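Local coordinates for protein quinoline 2-oxidoreductase large subunit (Pseudomonas putida, PDB 1T3Q) that probably hydroxylates quinoline next to its ring nitrogen, as the molybdenum-bearing large subunit of a xanthine dehydrogenase family enzyme, at residues Leu456-Ser461 / Ala643-Ile648. Numbering follows the deposited sequence.
Sequences LGLGVS and AAIVEI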
loop_
_atom_site.group_PDB
_atom_site.type_symbol
_atom_site.label_atom_id
_atom_site.label_comp_id
_atom_site.label_asym_id
_atom_site.label_seq_id
_atom_site.Cartn_x
_atom_site.Cartn_y
_atom_site.Cartn_z
ATOM N N LEU B 456 8.259 -52.542 -20.882
ATOM C CA LEU B 456 8.773 -51.233 -21.258
ATOM C C LEU B 456 8.031 -50.747 -22.497
ATOM O O LEU B 456 7.764 -51.525 -23.409
ATOM C CB LEU B 456 10.274 -51.328 -21.541
ATOM C CG LEU B 456 11.110 -50.071 -21.298
ATOM C CD1 LEU B 456 11.089 -49.716 -19.811
ATOM C CD2 LEU B 456 12.540 -50.322 -21.760
ATOM N N GLY B 457 7.695 -49.461 -22.525
ATOM C CA GLY B 457 6.975 -48.922 -23.664
ATOM C C GLY B 457 7.409 -47.520 -24.047
ATOM O O GLY B 457 7.738 -46.705 -23.189
ATOM N N LEU B 458 7.417 -47.252 -25.349
ATOM C CA LEU B 458 7.788 -45.952 -25.878
ATOM C C LEU B 458 6.531 -45.286 -26.409
ATOM O O LEU B 458 5.759 -45.910 -27.134
ATOM C CB LEU B 458 8.791 -46.108 -27.024
ATOM C CG LEU B 458 9.097 -44.828 -27.813
ATOM C CD1 LEU B 458 9.821 -43.833 -26.923
ATOM C CD2 LEU B 458 9.951 -45.168 -29.030
ATOM N N GLY B 459 6.328 -44.025 -26.047
ATOM C CA GLY B 459 5.161 -43.303 -26.515
ATOM C C GLY B 459 5.587 -42.041 -27.233
ATOM O O GLY B 459 6.486 -41.337 -26.772
ATOM N N VAL B 460 4.945 -41.748 -28.361
ATOM C CA VAL B 460 5.282 -40.565 -29.138
ATOM C C VAL B 460 4.099 -39.624 -29.298
ATOM O O VAL B 460 2.961 -40.061 -29.474
ATOM C CB VAL B 460 5.796 -40.954 -30.544
ATOM C CG1 VAL B 460 6.068 -39.701 -31.378
ATOM C CG2 VAL B 460 7.062 -41.777 -30.412
ATOM N N SER B 461 4.379 -38.330 -29.223
ATOM C CA SER B 461 3.353 -37.311 -29.390
ATOM C C SER B 461 3.939 -36.099 -30.100
ATOM O O SER B 461 4.894 -35.491 -29.619
ATOM C CB SER B 461 2.792 -36.881 -28.033
ATOM O OG SER B 461 1.886 -35.803 -28.190
ATOM N N ALA B 643 8.378 -37.599 -26.228
ATOM C CA ALA B 643 8.487 -39.052 -26.249
ATOM C C ALA B 643 8.738 -39.462 -24.810
ATOM O O ALA B 643 9.563 -38.863 -24.116
ATOM C CB ALA B 643 9.639 -39.502 -27.138
ATOM N N ALA B 644 8.004 -40.468 -24.355
ATOM C CA ALA B 644 8.145 -40.945 -22.995
ATOM C C ALA B 644 8.385 -42.440 -22.992
ATOM O O ALA B 644 7.875 -43.168 -23.845
ATOM C CB ALA B 644 6.887 -40.621 -22.190
ATOM N N ILE B 645 9.190 -42.888 -22.039
ATOM C CA ILE B 645 9.463 -44.303 -21.882
ATOM C C ILE B 645 8.960 -44.654 -20.491
ATOM O O ILE B 645 9.329 -44.009 -19.510
ATOM C CB ILE B 645 10.968 -44.620 -21.983
ATOM C CG1 ILE B 645 11.448 -44.387 -23.421
ATOM C CG2 ILE B 645 11.219 -46.065 -21.569
ATOM C CD1 ILE B 645 12.929 -44.662 -23.639
ATOM N N VAL B 646 8.090 -45.655 -20.416
ATOM C CA VAL B 646 7.532 -46.082 -19.144
ATOM C C VAL B 646 7.855 -47.544 -18.903
ATOM O O VAL B 646 8.009 -48.324 -19.845
ATOM C CB VAL B 646 5.988 -45.919 -19.093
ATOM C CG1 VAL B 646 5.603 -44.472 -19.352
ATOM C CG2 VAL B 646 5.330 -46.848 -20.096
ATOM N N GLU B 647 7.971 -47.902 -17.632
ATOM C CA GLU B 647 8.251 -49.275 -17.247
ATOM C C GLU B 647 7.136 -49.723 -16.318
ATOM O O GLU B 647 6.867 -49.074 -15.308
ATOM C CB GLU B 647 9.591 -49.375 -16.515
ATOM C CG GLU B 647 9.835 -50.747 -15.899
ATOM C CD GLU B 647 11.049 -50.772 -14.988
ATOM O OE1 GLU B 647 12.183 -50.797 -15.505
ATOM O OE2 GLU B 647 10.863 -50.755 -13.752
ATOM N N ILE B 648 6.485 -50.825 -16.669
ATOM C CA ILE B 648 5.400 -51.363 -15.865
ATOM C C ILE B 648 5.812 -52.716 -15.287
ATOM O O ILE B 648 6.267 -53.590 -16.019
ATOM C CB ILE B 648 4.133 -51.571 -16.716
ATOM C CG1 ILE B 648 3.682 -50.238 -17.318
ATOM C CG2 ILE B 648 3.031 -52.178 -15.864
ATOM C CD1 ILE B 648 2.543 -50.377 -18.310
#
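Gly457 and Val646 exchange both of their backbone hydrogen bonds, Gly457 N to Val646 O at 2.9 Å and Val646 N to Gly457 O at 3.0 Å, and Gly459 and Ala644 repeat the exchange two residues on. Between these hydrogen-bonded pairs sits the non-hydrogen-bonded pair Leu458-Ile645, where CA-H...O contacts add to the pairing: Ile645 CA lies 3.2 Å from Gly457 O. The ladder joins edge and inner strands of a mixed four-stranded sheet in the molybdopterin cofactor-binding domain; strand 655-665 flanks 643-648 on its other side. The two sheet faces are built differently. On one, the glycines bring no side chains, and Ala644 and Val646 of the partner strand meet Ala752 and Ala756 of helix 744-761. On the other, Leu456 and Leu458 pack against Ile645, and all three touch Phe442 of helix 439-450. With CG anti to the backbone N (chi1 -152°), Leu456 brings CG to 4.0 Å from Ile645 CG2; chi2 of 64° then sets CD1 3.6 Å from Glu647 CB. Leu458 turns CD1 onto Ile645 CG1, 3.9 Å away. An alanine in place of Leu456 would probably leave Ile645 CG2 and Glu647 CB without their cross-strand apolar partner and open a gap beside Phe442. The chain of Glu647 is extended beyond CG, and its OE2 forms a salt bridge with Arg656 on the adjoining strand.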